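Local coordinates for OxyR (Porphyromonas gingivalis, PDB 3HO7), which probably acts as a redox-sensitive, DNA-binding transcriptional activator of the LysR family, represented here by its regulatory domain, at residues 10-15 with 41-46; 35-40 with 200-205. All blocks are in the same frame, centred on the assembly; numbering follows the deposited sequence.

Interaction 1 of 2, residues 10-15 with 41-46; sequences TGRLNI and EIHVSE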
ATOM      1  N   THR A  10      -5.200  -2.872  32.754  1.00 45.64           N
ATOM      2  CA  THR A  10      -4.877  -1.866  31.702  1.00 45.04           C
ATOM      3  C   THR A  10      -3.503  -2.135  31.101  1.00 44.11           C
ATOM      4  O   THR A  10      -2.925  -3.201  31.309  1.00 43.85           O
ATOM      5  CB  THR A  10      -4.920  -0.430  32.261  1.00 46.15           C
ATOM      6  OG1 THR A  10      -4.016  -0.315  33.366  1.00 47.06           O
ATOM      7  CG2 THR A  10      -6.324  -0.084  32.731  1.00 47.10           C
ATOM      8  N   GLY A  11      -2.984  -1.166  30.351  1.00 43.76           N
ATOM      9  CA  GLY A  11      -1.662  -1.300  29.751  1.00 42.99           C
ATOM     10  C   GLY A  11      -1.622  -0.927  28.281  1.00 41.96           C
ATOM     11  O   GLY A  11      -2.597  -0.415  27.728  1.00 41.86           O
ATOM     12  N   ARG A  12      -0.485  -1.192  27.646  1.00 41.23           N
ATOM     13  CA  ARG A  12      -0.292  -0.841  26.245  1.00 40.28           C
ATOM     14  C   ARG A  12       0.216  -2.025  25.429  1.00 38.99           C
ATOM     15  O   ARG A  12       0.942  -2.878  25.941  1.00 39.21           O
ATOM     16  CB  ARG A  12       0.677   0.336  26.123  1.00 41.06           C
ATOM     17  CG  ARG A  12       1.085   0.651  24.697  1.00 40.38           C
ATOM     18  CD  ARG A  12       1.969   1.884  24.631  1.00 41.57           C
ATOM     19  NE  ARG A  12       2.571   2.046  23.309  1.00 41.34           N
ATOM     20  CZ  ARG A  12       3.182   3.153  22.899  1.00 42.13           C
ATOM     21  NH1 ARG A  12       3.266   4.202  23.706  1.00 43.25           N
ATOM     22  NH2 ARG A  12       3.702   3.212  21.680  1.00 41.78           N
ATOM     23  N   LEU A  13      -0.166  -2.065  24.157  1.00 37.76           N
ATOM     24  CA  LEU A  13       0.256  -3.133  23.258  1.00 36.45           C
ATOM     25  C   LEU A  13       0.781  -2.574  21.939  1.00 35.77           C
ATOM     26  O   LEU A  13       0.084  -1.833  21.246  1.00 35.76           O
ATOM     27  CB  LEU A  13      -0.899  -4.100  22.988  1.00 35.86           C
ATOM     28  CG  LEU A  13      -0.563  -5.324  22.129  1.00 34.63           C
ATOM     29  CD1 LEU A  13       0.436  -6.219  22.846  1.00 34.35           C
ATOM     30  CD2 LEU A  13      -1.819  -6.102  21.775  1.00 34.12           C
ATOM     31  N   ASN A  14       2.012  -2.938  21.595  1.00 35.39           N
ATOM     32  CA  ASN A  14       2.617  -2.513  20.339  1.00 34.64           C
ATOM     33  C   ASN A  14       2.717  -3.685  19.375  1.00 33.57           C
ATOM     34  O   ASN A  14       3.529  -4.585  19.571  1.00 33.46           O
ATOM     35  CB  ASN A  14       4.004  -1.924  20.587  1.00 35.49           C
ATOM     36  CG  ASN A  14       3.991  -0.824  21.629  1.00 36.29           C
ATOM     37  OD1 ASN A  14       3.129   0.055  21.609  1.00 35.88           O
ATOM     38  ND2 ASN A  14       4.951  -0.867  22.547  1.00 37.16           N
ATOM     39  N   ILE A  15       1.888  -3.674  18.336  1.00 32.70           N
ATOM     40  CA  ILE A  15       1.846  -4.788  17.395  1.00 31.67           C
ATOM     41  C   ILE A  15       2.103  -4.359  15.955  1.00 31.15           C
ATOM     42  O   ILE A  15       1.520  -3.391  15.464  1.00 30.90           O
ATOM     43  CB  ILE A  15       0.503  -5.535  17.465  1.00 31.34           C
ATOM     44  CG1 ILE A  15       0.484  -6.684  16.455  1.00 30.98           C
ATOM     45  CG2 ILE A  15      -0.651  -4.578  17.218  1.00 31.16           C
ATOM     46  CD1 ILE A  15      -0.811  -7.452  16.432  1.00 31.47           C
ATOM     47  N   GLU A  41      -4.391   0.254  25.443  1.00 42.20           N
ATOM     48  CA  GLU A  41      -3.996   1.113  24.334  1.00 41.78           C
ATOM     49  C   GLU A  41      -3.164   0.326  23.328  1.00 40.39           C
ATOM     50  O   GLU A  41      -2.092  -0.180  23.656  1.00 40.29           O
ATOM     51  CB  GLU A  41      -3.200   2.322  24.825  1.00 42.90           C
ATOM     52  CG  GLU A  41      -2.848   3.295  23.711  1.00 43.57           C
ATOM     53  CD  GLU A  41      -1.625   4.131  24.023  1.00 45.02           C
ATOM     54  OE1 GLU A  41      -1.322   5.054  23.236  1.00 45.85           O
ATOM     55  OE2 GLU A  41      -0.961   3.865  25.047  1.00 45.99           O
ATOM     56  N   ILE A  42      -3.661   0.232  22.100  1.00 39.34           N
ATOM     57  CA  ILE A  42      -3.005  -0.567  21.072  1.00 37.96           C
ATOM     58  C   ILE A  42      -2.320   0.289  20.014  1.00 37.66           C
ATOM     59  O   ILE A  42      -2.968   1.081  19.330  1.00 37.71           O
ATOM     60  CB  ILE A  42      -4.002  -1.505  20.373  1.00 37.30           C
ATOM     61  CG1 ILE A  42      -4.619  -2.472  21.385  1.00 37.50           C
ATOM     62  CG2 ILE A  42      -3.317  -2.270  19.253  1.00 35.99           C
ATOM     63  CD1 ILE A  42      -5.706  -3.347  20.803  1.00 37.15           C
ATOM     64  N   HIS A  43      -1.010   0.119  19.880  1.00 37.19           N
ATOM     65  CA  HIS A  43      -0.250   0.821  18.853  1.00 36.95           C
ATOM     66  C   HIS A  43       0.051  -0.099  17.678  1.00 35.74           C
ATOM     67  O   HIS A  43       0.917  -0.967  17.766  1.00 35.31           O
ATOM     68  CB  HIS A  43       1.051   1.381  19.429  1.00 37.84           C
ATOM     69  CG  HIS A  43       0.878   2.675  20.161  1.00 39.38           C
ATOM     70  ND1 HIS A  43       0.336   2.749  21.426  1.00 40.45           N
ATOM     71  CD2 HIS A  43       1.180   3.946  19.805  1.00 40.47           C
ATOM     72  CE1 HIS A  43       0.307   4.010  21.817  1.00 41.39           C
ATOM     73  NE2 HIS A  43       0.815   4.757  20.853  1.00 41.59           N
ATOM     74  N   VAL A  44      -0.675   0.094  16.582  1.00 35.23           N
ATOM     75  CA  VAL A  44      -0.475  -0.699  15.378  1.00 34.28           C
ATOM     76  C   VAL A  44       0.571  -0.056  14.480  1.00 34.48           C
ATOM     77  O   VAL A  44       0.609   1.166  14.333  1.00 35.37           O
ATOM     78  CB  VAL A  44      -1.778  -0.839  14.574  1.00 33.85           C
ATOM     79  CG1 VAL A  44      -1.515  -1.568  13.262  1.00 32.82           C
ATOM     80  CG2 VAL A  44      -2.834  -1.560  15.397  1.00 33.65           C
ATOM     81  N   SER A  45       1.418  -0.883  13.881  1.00 33.99           N
ATOM     82  CA  SER A  45       2.413  -0.396  12.936  1.00 34.28           C
ATOM     83  C   SER A  45       2.622  -1.406  11.816  1.00 33.40           C
ATOM     84  O   SER A  45       2.691  -2.610  12.062  1.00 32.90           O
ATOM     85  CB  SER A  45       3.736  -0.111  13.646  1.00 35.12           C
ATOM     86  OG  SER A  45       4.205  -1.260  14.328  1.00 35.39           O
ATOM     87  N   GLU A  46       2.709  -0.912  10.586  1.00 33.21           N
ATOM     88  CA  GLU A  46       2.999  -1.765   9.444  1.00 32.51           C
ATOM     89  C   GLU A  46       4.504  -1.848   9.215  1.00 32.97           C
ATOM     90  O   GLU A  46       5.188  -0.829   9.123  1.00 33.77           O
ATOM     91  CB  GLU A  46       2.303  -1.253   8.179  1.00 32.23           C
ATOM     92  CG  GLU A  46       0.785  -1.358   8.208  1.00 31.36           C
ATOM     93  CD  GLU A  46       0.147  -1.060   6.862  1.00 30.54           C
ATOM     94  OE1 GLU A  46       0.699  -1.486   5.823  1.00 29.75           O
ATOM     95  OE2 GLU A  46      -0.914  -0.402   6.842  1.00 30.42           O
TER
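Arg12 and His43 meet face to face on one side of a parallel strand pair: the guanidinium lies flat on the imidazole, centres 3.3 Å apart and planes 14° apart, with NH2 over the middle of the ring. Arg12 gets there by staying extended from CG to NE, with CG anti to the backbone N (chi1 172°), so that its end slants across to the neighbouring strand. Asn14 sets the rotation of the group. Its OD1 sits at the guanidinium edge and takes the NE hydrogen on a lone pair, Arg12 NE to Asn14 OD1 2.7 Å, with a weaker second bond from NH2. The same oxygen rests against His43 CB at 3.3 Å. Glu41 runs alongside Arg12 with its carboxylate well out of the guanidinium plane, OE2 4.3 Å from Arg12 NE, so attraction there is of charge alone.

Beneath these groups, five backbone hydrogen bonds join strands 11-17 and 40-46; the shortest, His43 N to Leu13 O at 2.6 Å, lies nearly along the C=O axis. On the other sheet face Leu13, Ile15, Ile42 and Val44 form an apolar layer, Ile15 CG2 touching the CG2 methyls of both Ile42 and Val44 at 4.1 Å. Trp33 and Leu26 of helix 22-36 pack on that face, completing a beta-alpha-beta crossover, while residues 42-45 pair in parallel with a strand of the second subunit, continuing the sheet. A guanidinium pressed on the imidazole should disfavour protonation of His43, an effect that the Glu41 carboxylate, alongside Arg12, may partly offset.

Interaction 2 of 2, residues 35-40 with 200-205; sequences KELAGL and RKLREQ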
ATOM      1  N   LYS A  35     -14.243  -4.021  21.687  1.00 41.76           N
ATOM      2  CA  LYS A  35     -15.123  -4.651  22.667  1.00 43.15           C
ATOM      3  C   LYS A  35     -14.411  -5.632  23.602  1.00 43.25           C
ATOM      4  O   LYS A  35     -14.745  -5.719  24.782  1.00 44.43           O
ATOM      5  CB  LYS A  35     -16.311  -5.330  21.972  1.00 43.64           C
ATOM      6  CG  LYS A  35     -15.927  -6.289  20.858  1.00 42.79           C
ATOM      7  CD  LYS A  35     -17.155  -6.964  20.261  1.00 44.16           C
ATOM      8  CE  LYS A  35     -18.080  -5.958  19.590  1.00 44.73           C
ATOM      9  NZ  LYS A  35     -18.750  -5.061  20.576  1.00 46.37           N
ATOM     10  N   GLU A  36     -13.430  -6.363  23.081  1.00 42.21           N
ATOM     11  CA  GLU A  36     -12.717  -7.358  23.888  1.00 42.33           C
ATOM     12  C   GLU A  36     -11.471  -6.814  24.585  1.00 42.04           C
ATOM     13  O   GLU A  36     -11.091  -7.295  25.654  1.00 42.55           O
ATOM     14  CB  GLU A  36     -12.345  -8.584  23.047  1.00 41.53           C
ATOM     15  CG  GLU A  36     -13.152  -9.834  23.372  1.00 42.53           C
ATOM     16  CD  GLU A  36     -14.516  -9.847  22.716  1.00 43.05           C
ATOM     17  OE1 GLU A  36     -14.574  -9.811  21.469  1.00 42.47           O
ATOM     18  OE2 GLU A  36     -15.530  -9.908  23.445  1.00 44.12           O
ATOM     19  N   LEU A  37     -10.831  -5.820  23.979  1.00 41.45           N
ATOM     20  CA  LEU A  37      -9.570  -5.302  24.503  1.00 41.26           C
ATOM     21  C   LEU A  37      -9.721  -3.933  25.162  1.00 42.18           C
ATOM     22  O   LEU A  37      -8.743  -3.201  25.323  1.00 42.07           O
ATOM     23  CB  LEU A  37      -8.512  -5.245  23.397  1.00 40.05           C
ATOM     24  CG  LEU A  37      -8.092  -6.592  22.806  1.00 39.22           C
ATOM     25  CD1 LEU A  37      -7.066  -6.400  21.700  1.00 37.87           C
ATOM     26  CD2 LEU A  37      -7.548  -7.509  23.892  1.00 39.49           C
ATOM     27  N   ALA A  38     -10.948  -3.594  25.546  1.00 43.15           N
ATOM     28  CA  ALA A  38     -11.215  -2.330  26.220  1.00 44.20           C
ATOM     29  C   ALA A  38     -10.334  -2.181  27.455  1.00 44.72           C
ATOM     30  O   ALA A  38     -10.211  -3.107  28.256  1.00 45.05           O
ATOM     31  CB  ALA A  38     -12.684  -2.231  26.599  1.00 45.36           C
ATOM     32  N   GLY A  39      -9.722  -1.011  27.601  1.00 45.03           N
ATOM     33  CA  GLY A  39      -8.836  -0.743  28.729  1.00 45.59           C
ATOM     34  C   GLY A  39      -7.376  -0.849  28.339  1.00 44.73           C
ATOM     35  O   GLY A  39      -6.486  -0.600  29.152  1.00 45.17           O
ATOM     36  N   LEU A  40      -7.135  -1.218  27.085  1.00 43.57           N
ATOM     37  CA  LEU A  40      -5.782  -1.393  26.569  1.00 42.69           C
ATOM     38  C   LEU A  40      -5.523  -0.443  25.404  1.00 42.23           C
ATOM     39  O   LEU A  40      -6.337  -0.341  24.486  1.00 42.04           O
ATOM     40  CB  LEU A  40      -5.582  -2.837  26.105  1.00 41.82           C
ATOM     41  CG  LEU A  40      -4.219  -3.197  25.511  1.00 40.99           C
ATOM     42  CD1 LEU A  40      -3.206  -3.448  26.616  1.00 41.42           C
ATOM     43  CD2 LEU A  40      -4.340  -4.417  24.612  1.00 39.85           C
ATOM     44  N   ARG A 200       1.455 -14.216  28.695  1.00 41.09           N
ATOM     45  CA  ARG A 200       0.852 -15.408  28.107  1.00 41.01           C
ATOM     46  C   ARG A 200      -0.666 -15.320  27.972  1.00 40.69           C
ATOM     47  O   ARG A 200      -1.241 -15.850  27.022  1.00 40.24           O
ATOM     48  CB  ARG A 200       1.232 -16.646  28.924  1.00 42.18           C
ATOM     49  CG  ARG A 200       2.509 -17.332  28.471  1.00 42.81           C
ATOM     50  CD  ARG A 200       3.268 -17.913  29.653  1.00 45.09           C
ATOM     51  NE  ARG A 200       3.887 -19.196  29.339  1.00 46.32           N
ATOM     52  CZ  ARG A 200       4.796 -19.379  28.386  1.00 46.09           C
ATOM     53  NH1 ARG A 200       5.188 -18.360  27.633  1.00 45.31           N
ATOM     54  NH2 ARG A 200       5.304 -20.587  28.179  1.00 47.02           N
ATOM     55  N   LYS A 201      -1.313 -14.658  28.925  1.00 40.93           N
ATOM     56  CA  LYS A 201      -2.768 -14.562  28.918  1.00 40.83           C
ATOM     57  C   LYS A 201      -3.257 -13.611  27.828  1.00 39.60           C
ATOM     58  O   LYS A 201      -4.242 -13.890  27.143  1.00 39.30           O
ATOM     59  CB  LYS A 201      -3.283 -14.146  30.298  1.00 41.92           C
ATOM     60  CG  LYS A 201      -2.842 -15.089  31.408  1.00 43.08           C
ATOM     61  CD  LYS A 201      -3.405 -14.691  32.764  1.00 44.04           C
ATOM     62  CE  LYS A 201      -4.903 -14.945  32.846  1.00 44.89           C
ATOM     63  NZ  LYS A 201      -5.423 -14.764  34.231  1.00 46.29           N
ATOM     64  N   LEU A 202      -2.558 -12.493  27.664  1.00 38.75           N
ATOM     65  CA  LEU A 202      -2.870 -11.552  26.595  1.00 37.67           C
ATOM     66  C   LEU A 202      -2.583 -12.190  25.240  1.00 36.65           C
ATOM     67  O   LEU A 202      -3.411 -12.148  24.330  1.00 35.92           O
ATOM     68  CB  LEU A 202      -2.054 -10.269  26.760  1.00 37.59           C
ATOM     69  CG  LEU A 202      -2.293  -9.165  25.730  1.00 36.75           C
ATOM     70  CD1 LEU A 202      -3.739  -8.691  25.765  1.00 36.98           C
ATOM     71  CD2 LEU A 202      -1.343  -8.004  25.971  1.00 37.48           C
ATOM     72  N   ARG A 203      -1.397 -12.780  25.117  1.00 36.28           N
ATOM     73  CA  ARG A 203      -1.007 -13.502  23.912  1.00 35.49           C
ATOM     74  C   ARG A 203      -2.113 -14.469  23.513  1.00 35.40           C
ATOM     75  O   ARG A 203      -2.540 -14.501  22.359  1.00 34.95           O
ATOM     76  CB  ARG A 203       0.302 -14.256  24.156  1.00 35.85           C
ATOM     77  CG  ARG A 203       0.840 -15.037  22.963  1.00 35.54           C
ATOM     78  CD  ARG A 203       2.135 -15.746  23.346  1.00 36.33           C
ATOM     79  NE  ARG A 203       2.624 -16.649  22.308  1.00 36.50           N
ATOM     80  CZ  ARG A 203       3.691 -17.431  22.444  1.00 36.53           C
ATOM     81  NH1 ARG A 203       4.383 -17.422  23.576  1.00 36.95           N
ATOM     82  NH2 ARG A 203       4.068 -18.224  21.449  1.00 36.34           N
ATOM     83  N   GLU A 204      -2.574 -15.254  24.482  1.00 36.02           N
ATOM     84  CA  GLU A 204      -3.644 -16.217  24.253  1.00 36.03           C
ATOM     85  C   GLU A 204      -4.919 -15.520  23.781  1.00 35.39           C
ATOM     86  O   GLU A 204      -5.596 -15.998  22.870  1.00 35.13           O
ATOM     87  CB  GLU A 204      -3.916 -17.024  25.526  1.00 37.45           C
ATOM     88  CG  GLU A 204      -5.029 -18.053  25.392  1.00 38.45           C
ATOM     89  CD  GLU A 204      -5.102 -18.991  26.583  1.00 40.24           C
ATOM     90  OE1 GLU A 204      -4.154 -18.999  27.396  1.00 40.58           O
ATOM     91  OE2 GLU A 204      -6.109 -19.723  26.706  1.00 40.84           O
ATOM     92  N   GLN A 205      -5.240 -14.391  24.404  1.00 34.93           N
ATOM     93  CA  GLN A 205      -6.425 -13.628  24.027  1.00 34.43           C
ATOM     94  C   GLN A 205      -6.289 -13.097  22.603  1.00 33.00           C
ATOM     95  O   GLN A 205      -7.207 -13.223  21.791  1.00 32.70           O
ATOM     96  CB  GLN A 205      -6.663 -12.477  25.008  1.00 34.89           C
ATOM     97  CG  GLN A 205      -7.990 -11.752  24.810  1.00 35.19           C
ATOM     98  CD  GLN A 205      -8.189 -10.603  25.785  1.00 35.86           C
ATOM     99  OE1 GLN A 205      -7.368 -10.378  26.676  1.00 36.05           O
ATOM    100  NE2 GLN A 205      -9.284  -9.870  25.618  1.00 36.28           N
TER
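Within the periplasmic-binding-protein-like fold of the LysR regulatory domain, the end of helix 22-36 and the type II turn that follows it lean on the first turns of helix 200-211. Leu37 is the first residue to leave helical angles, and the turn from Leu37 to Leu40 is closed by Leu40 N on Leu37 O at 3.1 Å. Gly39 holds the positive-phi position of the turn (102°), where a CB would collide with the carbonyl oxygen of Ala38.

Gln205 reaches across from helix 200-211. Its CG is anti to the backbone N (chi1 -172°) and the chain continues extended, carrying the amide to the helix end opposite. Leu37, with CG anti to its own carbonyl carbon (chi1 -64°), comes the other way, and the two side chains pass in opposite directions, with Leu37 CD2 3.7 Å from Gln205 CD. Glu36 turns its carboxylate aside through a bend at chi2, leaving its CB beside the glutamine amide.

Leu202, one turn before Gln205, has its CG anti to the backbone N and presents CD1 to two leucines, Leu37 CD2 at 4.4 Å and Leu40 CD2 at 4.5 Å. These are loose apolar contacts; Leu13 of strand 11-17 touches both Leu40 and Leu202, and Leu209 extends the packing along helix 200-211 to Glu36 and Leu37. The polar component is slight: Gln205 NE2 gives a weak, bent hydrogen bond to the backbone carbonyl Glu36 O, 3.1 Å away, while the same nitrogen stands 3.4 Å from Leu37 CD2.

In the fold
Interaction 1 is partly buried and built on regular strand pairing, whereas interaction 2 is a surface contact between a helix end with its turn and a second helix. Both involve the beta-alpha-beta unit 11-17, 22-36, 40-46: interaction 1 joins its two strands, and interaction 2 ties the connection between helix and second strand to helix 200-211, far along the chain. Their centres lie about 11 Å apart and they touch directly, Leu40 CD1 packing on Gly11 O and Leu37 CD1 on Ile42 CD1. Backbone bonding and a cationic stack dominate the first; sparse leucine packing and one weak amide bond make up the second. Both touch the second subunit, interaction 1 through sheet pairing and interaction 2 through packing.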